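Local coordinates for protein N-alpha-acetyltransferase 30 (Saccharomyces cerevisiae, PDB 6YGB) that catalyses acetyl transfer from acetyl-CoA to the N-terminal methionine of proteins, serving as the catalytic subunit of the NatC complex, at residues A[63-68]-A[82-87]; A[114-119]-A[151-156]; A[118-123]-A[143-148]. All coordinates share one frame; numbering follows the deposited sequence. Where two conformers were deposited one is given.

Contact 1. Residues A[63-68]-A[82-87]; sequences GCIVCK and GMLAVE. With COA (coenzyme A), chain D.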
loop_
_atom_site.group_PDB
_atom_site.type_symbol
_atom_site.label_atom_id
_atom_site.label_comp_id
_atom_site.label_asym_id
_atom_site.label_seq_id
_atom_site.Cartn_x
_atom_site.Cartn_y
_atom_site.Cartn_z
ATOM N N GLY A 63 27.130 -18.824 4.683
ATOM C CA GLY A 63 26.022 -18.035 5.185
ATOM C C GLY A 63 26.556 -16.704 5.675
ATOM O O GLY A 63 27.732 -16.577 6.046
ATOM N N CYS A 64 25.685 -15.689 5.639
ATOM C CA CYS A 64 26.083 -14.363 6.100
ATOM C C CYS A 64 24.859 -13.556 6.530
ATOM O O CYS A 64 23.726 -13.831 6.123
ATOM C CB CYS A 64 26.867 -13.613 5.022
ATOM S SG CYS A 64 25.879 -13.242 3.596
ATOM N N ILE A 65 25.100 -12.570 7.390
ATOM C CA ILE A 65 24.054 -11.673 7.874
ATOM C C ILE A 65 24.663 -10.283 7.960
ATOM O O ILE A 65 25.832 -10.132 8.327
ATOM C CB ILE A 65 23.469 -12.136 9.228
ATOM C CG1 ILE A 65 22.257 -11.289 9.608
ATOM C CG2 ILE A 65 24.533 -12.111 10.324
ATOM C CD1 ILE A 65 21.573 -11.762 10.846
ATOM N N VAL A 66 23.892 -9.270 7.568
ATOM C CA VAL A 66 24.385 -7.897 7.490
ATOM C C VAL A 66 23.421 -6.981 8.231
ATOM O O VAL A 66 22.229 -6.953 7.915
ATOM C CB VAL A 66 24.544 -7.420 6.032
ATOM C CG1 VAL A 66 25.113 -6.025 6.000
ATOM C CG2 VAL A 66 25.422 -8.376 5.235
ATOM N N CYS A 67 23.941 -6.202 9.187
ATOM C CA CYS A 67 23.099 -5.385 10.056
ATOM C C CYS A 67 23.622 -3.963 10.209
ATOM O O CYS A 67 24.776 -3.657 9.904
ATOM C CB CYS A 67 22.979 -6.013 11.450
ATOM S SG CYS A 67 22.437 -7.722 11.438
ATOM N N LYS A 68 22.742 -3.098 10.714
ATOM C CA LYS A 68 23.089 -1.726 11.056
ATOM C C LYS A 68 22.312 -1.329 12.302
ATOM O O LYS A 68 21.350 -1.997 12.695
ATOM C CB LYS A 68 22.768 -0.748 9.922
ATOM C CG LYS A 68 21.310 -0.323 9.888
ATOM C CD LYS A 68 21.022 0.563 8.695
ATOM C CE LYS A 68 19.680 1.271 8.842
ATOM N NZ LYS A 68 19.688 2.262 9.953
ATOM N N GLY A 82 19.438 -6.127 7.480
ATOM C CA GLY A 82 19.218 -5.810 6.083
ATOM C C GLY A 82 19.403 -6.975 5.133
ATOM O O GLY A 82 18.734 -7.046 4.097
ATOM N N MET A 83 20.300 -7.900 5.470
ATOM C CA MET A 83 20.654 -8.987 4.569
ATOM C C MET A 83 20.864 -10.278 5.347
ATOM O O MET A 83 21.521 -10.281 6.393
ATOM C CB MET A 83 21.917 -8.636 3.772
ATOM C CG MET A 83 21.684 -7.627 2.659
ATOM S SD MET A 83 23.200 -6.896 2.005
ATOM C CE MET A 83 23.288 -5.405 2.978
ATOM N N LEU A 84 20.305 -11.371 4.827
ATOM C CA LEU A 84 20.492 -12.698 5.407
ATOM C C LEU A 84 20.490 -13.711 4.273
ATOM O O LEU A 84 19.519 -13.784 3.512
ATOM C CB LEU A 84 19.395 -13.026 6.417
ATOM C CG LEU A 84 19.419 -14.448 6.985
ATOM C CD1 LEU A 84 20.721 -14.704 7.734
ATOM C CD2 LEU A 84 18.216 -14.690 7.891
ATOM N N ALA A 85 21.562 -14.491 4.157
ATOM C CA ALA A 85 21.644 -15.485 3.097
ATOM C C ALA A 85 22.381 -16.721 3.593
ATOM O O ALA A 85 23.379 -16.615 4.308
ATOM C CB ALA A 85 22.346 -14.922 1.855
ATOM N N VAL A 86 21.884 -17.890 3.201
ATOM C CA VAL A 86 22.538 -19.165 3.469
ATOM C C VAL A 86 22.599 -19.932 2.158
ATOM O O VAL A 86 21.610 -19.978 1.420
ATOM C CB VAL A 86 21.800 -19.980 4.552
ATOM C CG1 VAL A 86 22.259 -21.432 4.546
ATOM C CG2 VAL A 86 22.032 -19.369 5.923
ATOM N N GLU A 87 23.760 -20.515 1.863
ATOM C CA GLU A 87 23.949 -21.222 0.604
ATOM C C GLU A 87 22.949 -22.364 0.479
ATOM O O GLU A 87 22.551 -22.985 1.468
ATOM C CB GLU A 87 25.379 -21.751 0.501
ATOM C CG GLU A 87 25.767 -22.232 -0.887
ATOM C CD GLU A 87 27.174 -21.815 -1.280
ATOM O OE1 GLU A 87 27.781 -21.000 -0.553
ATOM O OE2 GLU A 87 27.672 -22.303 -2.317
HETATM N N1A COA D . 9.717 -23.508 6.234
HETATM C C2A COA D . 9.276 -22.955 7.392
HETATM N N3A COA D . 10.174 -22.505 8.323
HETATM C C4A COA D . 11.490 -22.612 8.101
HETATM C C5A COA D . 11.930 -23.159 6.958
HETATM C C6A COA D . 11.015 -23.611 6.016
HETATM N N6A COA D . 10.935 -24.251 4.678
HETATM N N7A COA D . 13.277 -23.153 6.962
HETATM C C8A COA D . 13.690 -22.601 8.110
HETATM N N9A COA D . 12.591 -22.277 8.796
HETATM C C1B COA D . 12.297 -21.719 9.954
HETATM C C2B COA D . 11.844 -22.768 10.975
HETATM O O2B COA D . 11.224 -22.089 12.115
HETATM C C3B COA D . 12.999 -23.316 11.348
HETATM O O3B COA D . 12.828 -24.093 12.555
HETATM P P3B COA D . 12.192 -25.598 12.465
HETATM O O7A COA D . 13.313 -26.616 12.383
HETATM O O8A COA D . 11.364 -25.864 13.699
HETATM O O9A COA D . 11.314 -25.747 11.247
HETATM C C4B COA D . 13.954 -22.004 11.570
HETATM O O4B COA D . 13.622 -21.159 10.617
HETATM C C5B COA D . 15.432 -22.350 11.474
HETATM O O5B COA D . 15.806 -22.454 10.082
HETATM P P1A COA D . 17.445 -22.433 9.611
HETATM O O1A COA D . 17.903 -23.861 9.335
HETATM O O2A COA D . 18.276 -21.821 10.698
HETATM O O3A COA D . 17.614 -21.518 8.238
HETATM P P2A COA D . 18.518 -21.895 6.896
HETATM O O4A COA D . 20.003 -21.770 7.192
HETATM O O5A COA D . 18.211 -23.302 6.452
HETATM O O6A COA D . 18.066 -20.813 5.713
HETATM C CBP COA D . 16.772 -18.788 5.111
HETATM C CCP COA D . 16.882 -20.111 5.953
HETATM C CDP COA D . 15.333 -18.172 5.345
HETATM C CEP COA D . 17.841 -17.755 5.582
HETATM C CAP COA D . 16.981 -19.107 3.608
HETATM O OAP COA D . 15.792 -19.473 3.041
HETATM C C9P COA D . 17.541 -17.886 2.880
HETATM O O9P COA D . 18.669 -17.898 2.494
HETATM N N8P COA D . 16.707 -16.709 2.658
HETATM C C7P COA D . 17.260 -15.543 1.957
HETATM C C6P COA D . 16.172 -14.472 1.736
HETATM C C5P COA D . 15.446 -14.178 3.026
HETATM O O5P COA D . 14.551 -14.869 3.355
HETATM N N4P COA D . 15.839 -13.029 3.870
HETATM C C3P COA D . 15.107 -12.748 5.151
HETATM C C2P COA D . 14.683 -11.255 5.237
HETATM S S1P COA D . 15.850 -10.288 6.276
#

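Contact 2. Residues A[114-119]-A[151-156]; sequences EIMLET and AFKLIL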
loop_
_atom_site.group_PDB
_atom_site.type_symbol
_atom_site.label_atom_id
_atom_site.label_comp_id
_atom_site.label_asym_id
_atom_site.label_seq_id
_atom_site.Cartn_x
_atom_site.Cartn_y
_atom_site.Cartn_z
ATOM N N GLU A 114 15.666 -2.259 20.229
ATOM C CA GLU A 114 14.772 -3.075 19.427
ATOM C C GLU A 114 15.481 -3.461 18.138
ATOM O O GLU A 114 16.463 -2.833 17.737
ATOM C CB GLU A 114 13.476 -2.322 19.123
ATOM C CG GLU A 114 13.696 -1.072 18.292
ATOM C CD GLU A 114 12.469 -0.188 18.237
ATOM O OE1 GLU A 114 11.615 -0.295 19.142
ATOM O OE2 GLU A 114 12.360 0.624 17.296
ATOM N N ILE A 115 14.968 -4.504 17.490
ATOM C CA ILE A 115 15.483 -4.972 16.208
ATOM C C ILE A 115 14.356 -4.916 15.192
ATOM O O ILE A 115 13.229 -5.325 15.488
ATOM C CB ILE A 115 16.047 -6.402 16.300
ATOM C CG1 ILE A 115 16.982 -6.536 17.502
ATOM C CG2 ILE A 115 16.787 -6.752 15.019
ATOM C CD1 ILE A 115 18.248 -5.729 17.375
ATOM N N MET A 116 14.661 -4.436 13.990
ATOM C CA MET A 116 13.646 -4.267 12.962
ATOM C C MET A 116 14.095 -4.902 11.655
ATOM O O MET A 116 15.269 -4.817 11.281
ATOM C CB MET A 116 13.337 -2.786 12.738
ATOM C CG MET A 116 12.063 -2.523 11.953
ATOM S SD MET A 116 12.296 -2.482 10.165
ATOM C CE MET A 116 13.228 -0.964 9.990
ATOM N N LEU A 117 13.150 -5.528 10.959
ATOM C CA LEU A 117 13.420 -6.064 9.635
ATOM C C LEU A 117 12.127 -6.056 8.836
ATOM O O LEU A 117 11.029 -5.987 9.393
ATOM C CB LEU A 117 14.012 -7.480 9.703
ATOM C CG LEU A 117 13.127 -8.601 10.260
ATOM C CD1 LEU A 117 12.503 -9.392 9.128
ATOM C CD2 LEU A 117 13.915 -9.518 11.189
ATOM N N GLU A 118 12.271 -6.111 7.519
ATOM C CA GLU A 118 11.142 -6.313 6.630
ATOM C C GLU A 118 11.327 -7.637 5.912
ATOM O O GLU A 118 12.456 -8.070 5.661
ATOM C CB GLU A 118 11.002 -5.190 5.603
ATOM C CG GLU A 118 11.020 -3.798 6.189
ATOM C CD GLU A 118 12.380 -3.150 6.064
ATOM O OE1 GLU A 118 13.262 -3.762 5.431
ATOM O OE2 GLU A 118 12.571 -2.036 6.590
ATOM N N THR A 119 10.212 -8.280 5.590
ATOM C CA THR A 119 10.265 -9.532 4.852
ATOM C C THR A 119 8.954 -9.716 4.104
ATOM O O THR A 119 7.956 -9.046 4.389
ATOM C CB THR A 119 10.538 -10.718 5.780
ATOM O OG1 THR A 119 10.604 -11.919 5.006
ATOM C CG2 THR A 119 9.442 -10.848 6.809
ATOM N N ALA A 151 4.737 -6.813 2.259
ATOM C CA ALA A 151 5.762 -7.050 3.258
ATOM C C ALA A 151 5.152 -6.981 4.643
ATOM O O ALA A 151 4.115 -6.348 4.849
ATOM C CB ALA A 151 6.893 -6.025 3.164
ATOM N N PHE A 152 5.800 -7.656 5.580
ATOM C CA PHE A 152 5.560 -7.455 6.998
ATOM C C PHE A 152 6.765 -6.742 7.580
ATOM O O PHE A 152 7.906 -7.017 7.196
ATOM C CB PHE A 152 5.349 -8.776 7.741
ATOM C CG PHE A 152 3.978 -9.356 7.585
ATOM C CD1 PHE A 152 2.853 -8.558 7.691
ATOM C CD2 PHE A 152 3.817 -10.709 7.341
ATOM C CE1 PHE A 152 1.589 -9.095 7.551
ATOM C CE2 PHE A 152 2.553 -11.254 7.200
ATOM C CZ PHE A 152 1.440 -10.447 7.303
ATOM N N LYS A 153 6.504 -5.817 8.489
ATOM C CA LYS A 153 7.541 -5.184 9.284
ATOM C C LYS A 153 7.559 -5.892 10.631
ATOM O O LYS A 153 6.535 -5.937 11.323
ATOM C CB LYS A 153 7.262 -3.692 9.445
ATOM C CG LYS A 153 8.356 -2.890 10.137
ATOM C CD LYS A 153 7.993 -1.412 10.146
ATOM C CE LYS A 153 9.165 -0.555 10.575
ATOM N NZ LYS A 153 8.912 0.886 10.307
ATOM N N LEU A 154 8.705 -6.467 10.982
ATOM C CA LEU A 154 8.863 -7.248 12.202
ATOM C C LEU A 154 9.754 -6.496 13.181
ATOM O O LEU A 154 10.816 -5.990 12.795
ATOM C CB LEU A 154 9.464 -8.623 11.894
ATOM C CG LEU A 154 8.721 -9.476 10.865
ATOM C CD1 LEU A 154 9.389 -10.838 10.658
ATOM C CD2 LEU A 154 7.279 -9.649 11.286
ATOM N N ILE A 155 9.331 -6.435 14.444
ATOM C CA ILE A 155 10.089 -5.761 15.489
ATOM C C ILE A 155 10.202 -6.681 16.695
ATOM O O ILE A 155 9.227 -7.327 17.088
ATOM C CB ILE A 155 9.455 -4.410 15.870
ATOM C CG1 ILE A 155 9.716 -3.399 14.758
ATOM C CG2 ILE A 155 10.035 -3.878 17.179
ATOM C CD1 ILE A 155 8.589 -2.444 14.533
ATOM N N LEU A 156 11.395 -6.756 17.260
ATOM C CA LEU A 156 11.654 -7.530 18.470
ATOM C C LEU A 156 12.124 -6.573 19.551
ATOM O O LEU A 156 13.235 -6.021 19.447
ATOM C CB LEU A 156 12.709 -8.608 18.224
ATOM C CG LEU A 156 13.277 -9.316 19.455
ATOM C CD1 LEU A 156 12.310 -10.362 20.006
ATOM C CD2 LEU A 156 14.641 -9.933 19.154
#

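Contact 3. Residues A[118-123]-A[143-148]; sequences ETEVEN and RYYLNE. With COA (coenzyme A), chain D.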
loop_
_atom_site.group_PDB
_atom_site.type_symbol
_atom_site.label_atom_id
_atom_site.label_comp_id
_atom_site.label_asym_id
_atom_site.label_seq_id
_atom_site.Cartn_x
_atom_site.Cartn_y
_atom_site.Cartn_z
ATOM N N GLU A 118 12.271 -6.111 7.519
ATOM C CA GLU A 118 11.142 -6.313 6.630
ATOM C C GLU A 118 11.327 -7.637 5.912
ATOM O O GLU A 118 12.456 -8.070 5.661
ATOM C CB GLU A 118 11.002 -5.190 5.603
ATOM C CG GLU A 118 11.020 -3.798 6.189
ATOM C CD GLU A 118 12.380 -3.150 6.064
ATOM O OE1 GLU A 118 13.262 -3.762 5.431
ATOM O OE2 GLU A 118 12.571 -2.036 6.590
ATOM N N THR A 119 10.212 -8.280 5.590
ATOM C CA THR A 119 10.265 -9.532 4.852
ATOM C C THR A 119 8.954 -9.716 4.104
ATOM O O THR A 119 7.956 -9.046 4.389
ATOM C CB THR A 119 10.538 -10.718 5.780
ATOM O OG1 THR A 119 10.604 -11.919 5.006
ATOM C CG2 THR A 119 9.442 -10.848 6.809
ATOM N N GLU A 120 8.977 -10.628 3.137
ATOM C CA GLU A 120 7.787 -10.901 2.346
ATOM C C GLU A 120 6.735 -11.603 3.194
ATOM O O GLU A 120 7.057 -12.409 4.070
ATOM C CB GLU A 120 8.138 -11.760 1.134
ATOM C CG GLU A 120 9.301 -11.248 0.296
ATOM C CD GLU A 120 10.634 -11.859 0.699
ATOM O OE1 GLU A 120 10.859 -12.067 1.908
ATOM O OE2 GLU A 120 11.454 -12.143 -0.195
ATOM N N VAL A 121 5.464 -11.293 2.927
ATOM C CA VAL A 121 4.386 -11.987 3.617
ATOM C C VAL A 121 4.328 -13.451 3.213
ATOM O O VAL A 121 3.789 -14.273 3.963
ATOM C CB VAL A 121 3.028 -11.309 3.356
ATOM C CG1 VAL A 121 3.039 -9.871 3.871
ATOM C CG2 VAL A 121 2.685 -11.350 1.878
ATOM N N GLU A 122 4.872 -13.804 2.046
ATOM C CA GLU A 122 4.883 -15.181 1.570
ATOM C C GLU A 122 6.133 -15.944 1.989
ATOM O O GLU A 122 6.233 -17.141 1.707
ATOM C CB GLU A 122 4.755 -15.216 0.040
ATOM C CG GLU A 122 3.699 -14.279 -0.539
ATOM C CD GLU A 122 2.281 -14.640 -0.124
ATOM O OE1 GLU A 122 2.060 -15.778 0.346
ATOM O OE2 GLU A 122 1.385 -13.778 -0.272
ATOM N N ASN A 123 7.087 -15.286 2.646
ATOM C CA ASN A 123 8.318 -15.934 3.094
ATOM C C ASN A 123 8.037 -16.621 4.428
ATOM O O ASN A 123 8.362 -16.122 5.507
ATOM C CB ASN A 123 9.449 -14.918 3.211
ATOM C CG ASN A 123 10.816 -15.572 3.276
ATOM O OD1 ASN A 123 10.940 -16.741 3.634
ATOM N ND2 ASN A 123 11.851 -14.815 2.932
ATOM N N ARG A 143 2.285 -4.041 -1.541
ATOM C CA ARG A 143 3.156 -4.258 -2.698
ATOM C C ARG A 143 4.556 -3.696 -2.463
ATOM O O ARG A 143 5.169 -3.100 -3.351
ATOM C CB ARG A 143 2.535 -3.670 -3.963
ATOM C CG ARG A 143 1.256 -4.361 -4.389
ATOM C CD ARG A 143 0.703 -3.769 -5.669
ATOM N NE ARG A 143 1.682 -3.798 -6.754
ATOM C CZ ARG A 143 1.883 -4.841 -7.553
ATOM N NH1 ARG A 143 1.178 -5.952 -7.390
ATOM N NH2 ARG A 143 2.793 -4.776 -8.517
ATOM N N TYR A 144 5.058 -3.880 -1.241
ATOM C CA TYR A 144 6.409 -3.445 -0.904
ATOM C C TYR A 144 7.437 -4.100 -1.817
ATOM O O TYR A 144 8.404 -3.458 -2.244
ATOM C CB TYR A 144 6.684 -3.784 0.557
ATOM C CG TYR A 144 7.947 -3.220 1.157
ATOM C CD1 TYR A 144 7.951 -1.967 1.757
ATOM C CD2 TYR A 144 9.122 -3.960 1.175
ATOM C CE1 TYR A 144 9.097 -1.454 2.329
ATOM C CE2 TYR A 144 10.274 -3.454 1.745
ATOM C CZ TYR A 144 10.256 -2.198 2.320
ATOM O OH TYR A 144 11.396 -1.678 2.888
ATOM N N TYR A 145 7.242 -5.383 -2.124
ATOM C CA TYR A 145 8.108 -6.129 -3.025
ATOM C C TYR A 145 7.500 -6.269 -4.411
ATOM O O TYR A 145 7.796 -7.242 -5.117
ATOM C CB TYR A 145 8.418 -7.511 -2.451
ATOM C CG TYR A 145 9.146 -7.471 -1.132
ATOM C CD1 TYR A 145 10.503 -7.165 -1.072
ATOM C CD2 TYR A 145 8.479 -7.738 0.058
ATOM C CE1 TYR A 145 11.171 -7.124 0.138
ATOM C CE2 TYR A 145 9.137 -7.702 1.264
ATOM C CZ TYR A 145 10.480 -7.393 1.303
ATOM O OH TYR A 145 11.126 -7.357 2.513
ATOM N N LEU A 146 6.635 -5.329 -4.799
ATOM C CA LEU A 146 6.076 -5.248 -6.151
ATOM C C LEU A 146 5.302 -6.530 -6.440
ATOM O O LEU A 146 4.416 -6.885 -5.643
ATOM C CB LEU A 146 7.213 -4.916 -7.120
ATOM C CG LEU A 146 7.967 -3.619 -6.807
ATOM C CD1 LEU A 146 9.350 -3.616 -7.442
ATOM C CD2 LEU A 146 7.177 -2.392 -7.246
ATOM N N ASN A 147 5.590 -7.245 -7.525
ATOM C CA ASN A 147 4.854 -8.446 -7.898
ATOM C C ASN A 147 5.132 -9.640 -6.998
ATOM O O ASN A 147 4.399 -10.631 -7.081
ATOM C CB ASN A 147 5.164 -8.807 -9.356
ATOM C CG ASN A 147 4.785 -7.693 -10.321
ATOM O OD1 ASN A 147 3.817 -6.968 -10.090
ATOM N ND2 ASN A 147 5.554 -7.543 -11.399
ATOM N N GLU A 148 6.161 -9.582 -6.153
ATOM C CA GLU A 148 6.352 -10.652 -5.183
ATOM C C GLU A 148 5.333 -10.564 -4.058
ATOM O O GLU A 148 5.001 -11.586 -3.444
ATOM C CB GLU A 148 7.774 -10.629 -4.622
ATOM C CG GLU A 148 8.825 -11.079 -5.621
ATOM C CD GLU A 148 8.416 -12.339 -6.356
ATOM O OE1 GLU A 148 8.257 -13.396 -5.707
ATOM O OE2 GLU A 148 8.231 -12.266 -7.589
HETATM N N1A COA D . 9.717 -23.508 6.234
HETATM C C2A COA D . 9.276 -22.955 7.392
HETATM N N3A COA D . 10.174 -22.505 8.323
HETATM C C4A COA D . 11.490 -22.612 8.101
HETATM C C5A COA D . 11.930 -23.159 6.958
HETATM C C6A COA D . 11.015 -23.611 6.016
HETATM N N6A COA D . 10.935 -24.251 4.678
HETATM N N7A COA D . 13.277 -23.153 6.962
HETATM C C8A COA D . 13.690 -22.601 8.110
HETATM N N9A COA D . 12.591 -22.277 8.796
HETATM C C1B COA D . 12.297 -21.719 9.954
HETATM C C2B COA D . 11.844 -22.768 10.975
HETATM O O2B COA D . 11.224 -22.089 12.115
HETATM C C3B COA D . 12.999 -23.316 11.348
HETATM O O3B COA D . 12.828 -24.093 12.555
HETATM P P3B COA D . 12.192 -25.598 12.465
HETATM O O7A COA D . 13.313 -26.616 12.383
HETATM O O8A COA D . 11.364 -25.864 13.699
HETATM O O9A COA D . 11.314 -25.747 11.247
HETATM C C4B COA D . 13.954 -22.004 11.570
HETATM O O4B COA D . 13.622 -21.159 10.617
HETATM C C5B COA D . 15.432 -22.350 11.474
HETATM O O5B COA D . 15.806 -22.454 10.082
HETATM P P1A COA D . 17.445 -22.433 9.611
HETATM O O1A COA D . 17.903 -23.861 9.335
HETATM O O2A COA D . 18.276 -21.821 10.698
HETATM O O3A COA D . 17.614 -21.518 8.238
HETATM P P2A COA D . 18.518 -21.895 6.896
HETATM O O4A COA D . 20.003 -21.770 7.192
HETATM O O5A COA D . 18.211 -23.302 6.452
HETATM O O6A COA D . 18.066 -20.813 5.713
HETATM C CBP COA D . 16.772 -18.788 5.111
HETATM C CCP COA D . 16.882 -20.111 5.953
HETATM C CDP COA D . 15.333 -18.172 5.345
HETATM C CEP COA D . 17.841 -17.755 5.582
HETATM C CAP COA D . 16.981 -19.107 3.608
HETATM O OAP COA D . 15.792 -19.473 3.041
HETATM C C9P COA D . 17.541 -17.886 2.880
HETATM O O9P COA D . 18.669 -17.898 2.494
HETATM N N8P COA D . 16.707 -16.709 2.658
HETATM C C7P COA D . 17.260 -15.543 1.957
HETATM C C6P COA D . 16.172 -14.472 1.736
HETATM C C5P COA D . 15.446 -14.178 3.026
HETATM O O5P COA D . 14.551 -14.869 3.355
HETATM N N4P COA D . 15.839 -13.029 3.870
HETATM C C3P COA D . 15.107 -12.748 5.151
HETATM C C2P COA D . 14.683 -11.255 5.237
HETATM S S1P COA D . 15.850 -10.288 6.276
#

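Contact 1. Residues A[63-68]-A[82-87]
V66 and M83 lie side by side and point the same way from a hydrogen-bonded antiparallel pair, with V66 CG1 3.6 Å from M83 CE. The methionine reaches this place by a bend near its end: CG lies anti to the carbonyl carbon, and the turn about the CG-SD bond (chi3 -95°) brings the methyl alongside V66 CG1. M83 CB meanwhile sits against V66 CG2. I23 of helix 13-26 and F39 of helix 33-42 pack on both side chains.

In the backbone of this pair, V66 O accepts two bonds, one from G82 N at 2.9 Å, close to the direction of the C=O bond, and a longer one from M83 N at 3.3 Å that uses a lone pair in the carbonyl plane. Two successive residues facing V66 make a classic beta bulge. It lies in the fourth strand of the GNAT fold, where such a bulge is a family hallmark and the strand beyond it lines the acetyl-CoA site.

On the opposite face of the sheet, I65 and L84 cross obliquely, L84 CD1 lying 4.0 Å from I65 CB. With L84 CG anti to its backbone nitrogen (chi1 174°), one methyl, CD1, approaches I65 and also C64 O, while CD2 rests 3.9 Å from CEP of coenzyme A. I65 CG1 in turn lies 3.4 Å from M83 O.

Farther along, V86 N donates to O9P of the cofactor at 3.3 Å. The valine's methyls turn toward the pyrophosphate, V86 CG2 standing 3.4 Å from its O4A, and V86 O accepts a bond from R91 NE.

Contact 2. Residues A[114-119]-A[151-156]
F152 N donates to T119 O at 2.8 Å, and T119 N returns a bond to F152 O. The same reciprocal pairing recurs at L117 with L154 and at I115 with L156. Between these pairs, M116 faces I155 and E118 faces K153 in non-hydrogen-bonded positions.

Side chains divide by face. On one, M116 folds twice beyond CB, at chi2 and chi3, which lays its sulfur against K153: SD is 3.7 Å from K153 CE. The lysine runs fully extended across the methionine, and M116 CG also meets I155 CG1 at 3.8 Å.

These are the fifth and seventh strands of the GNAT sheet, where the last strand inserts antiparallel between 114-120 and 136-141. The other face turns to helix 124-131. There L154 CD1 touches two methyls at once, 3.8 Å from both L117 CD1 and T119 CG2. L117 carries its CG between the backbone nitrogen and carbonyl carbon (chi1 65°), a cramped setting that brings CD1 to the leucine opposite. L127 of the helix packs on L154 and T119, and Y130 on L117.

At the far end, E114 CB comes within 3.7 Å of L156 O, while its carboxylate is held by salt bridges to R76 and R78. F152, I155 and L156 also pack on residues of the N-alpha-acetyltransferase 35 chain.

Contact 3. Residues A[118-123]-A[143-148]
Y144 approaches E118 at about a right angle, its OH 3.6 Å from E118 CD without a hydrogen bond; the carboxylate's OE1 is bonded instead to Y80 OH.

Y145 has the largest share of the contact. With CG anti to the carbonyl carbon (chi1 -61°), its ring lies along the end of strand 114-120, the hydroxyl ending 3.3 Å from T119 CA. E120 CG sits over one face, offset toward the rim, in a CH-pi contact 3.9 Å from the ring centroid. Over the centre of the opposite face lies CD2 of Y144, so the ring is sandwiched between the glutamate methylene and its own neighbour.

N147 closes the loop on itself: its OD1 accepts from R143 NH2 at 2.9 Å, and also from Q108 of the N-alpha-acetyltransferase 35 chain. E148 then meets the first segment only loosely, through its carbonyl oxygen near E122 CG.

Beyond the CG that meets Y145, the bend of E120 at chi2 (94°) turns its carboxylate toward the cofactor side. There OE1 accepts two bonds: T119 OG1 comes nearly along the C-O axis, and N123 ND2, 3.1 Å away, from above the carboxylate plane. The same N123 ND2 donates to O5P of coenzyme A at 2.7 Å, while its OD1 caps A126 N. This N-cap asparagine, held by a second-shell glutamate, marks the pantetheine end of a GNAT cofactor site, with the loop between the last two strands alongside.

Overall arrangement
Contacts 1 and 2 are buried strand pairings within one mixed sheet, whereas contact 3 is a surface contact where strand 114-120 ends, against the loop before strand 151-157. The centre of contact 1 is about 3 Å from the centre of the chain, and that of contact 2 about 12 Å. Strands 76-86 and 114-120 adjoin, yet contacts 1 and 2 do not touch. Contacts 2 and 3 share E118 and T119 and meet directly, A151 CB packing on the Y145 ring. Backbone hydrogen bonds and apolar side chains dominate the two pairings; contact 3 has no hydrogen bond across its segments and relies on tyrosine rings. Coenzyme A is shared by contacts 1 and 3: the first offers it a backbone N-H, the other a side-chain amide.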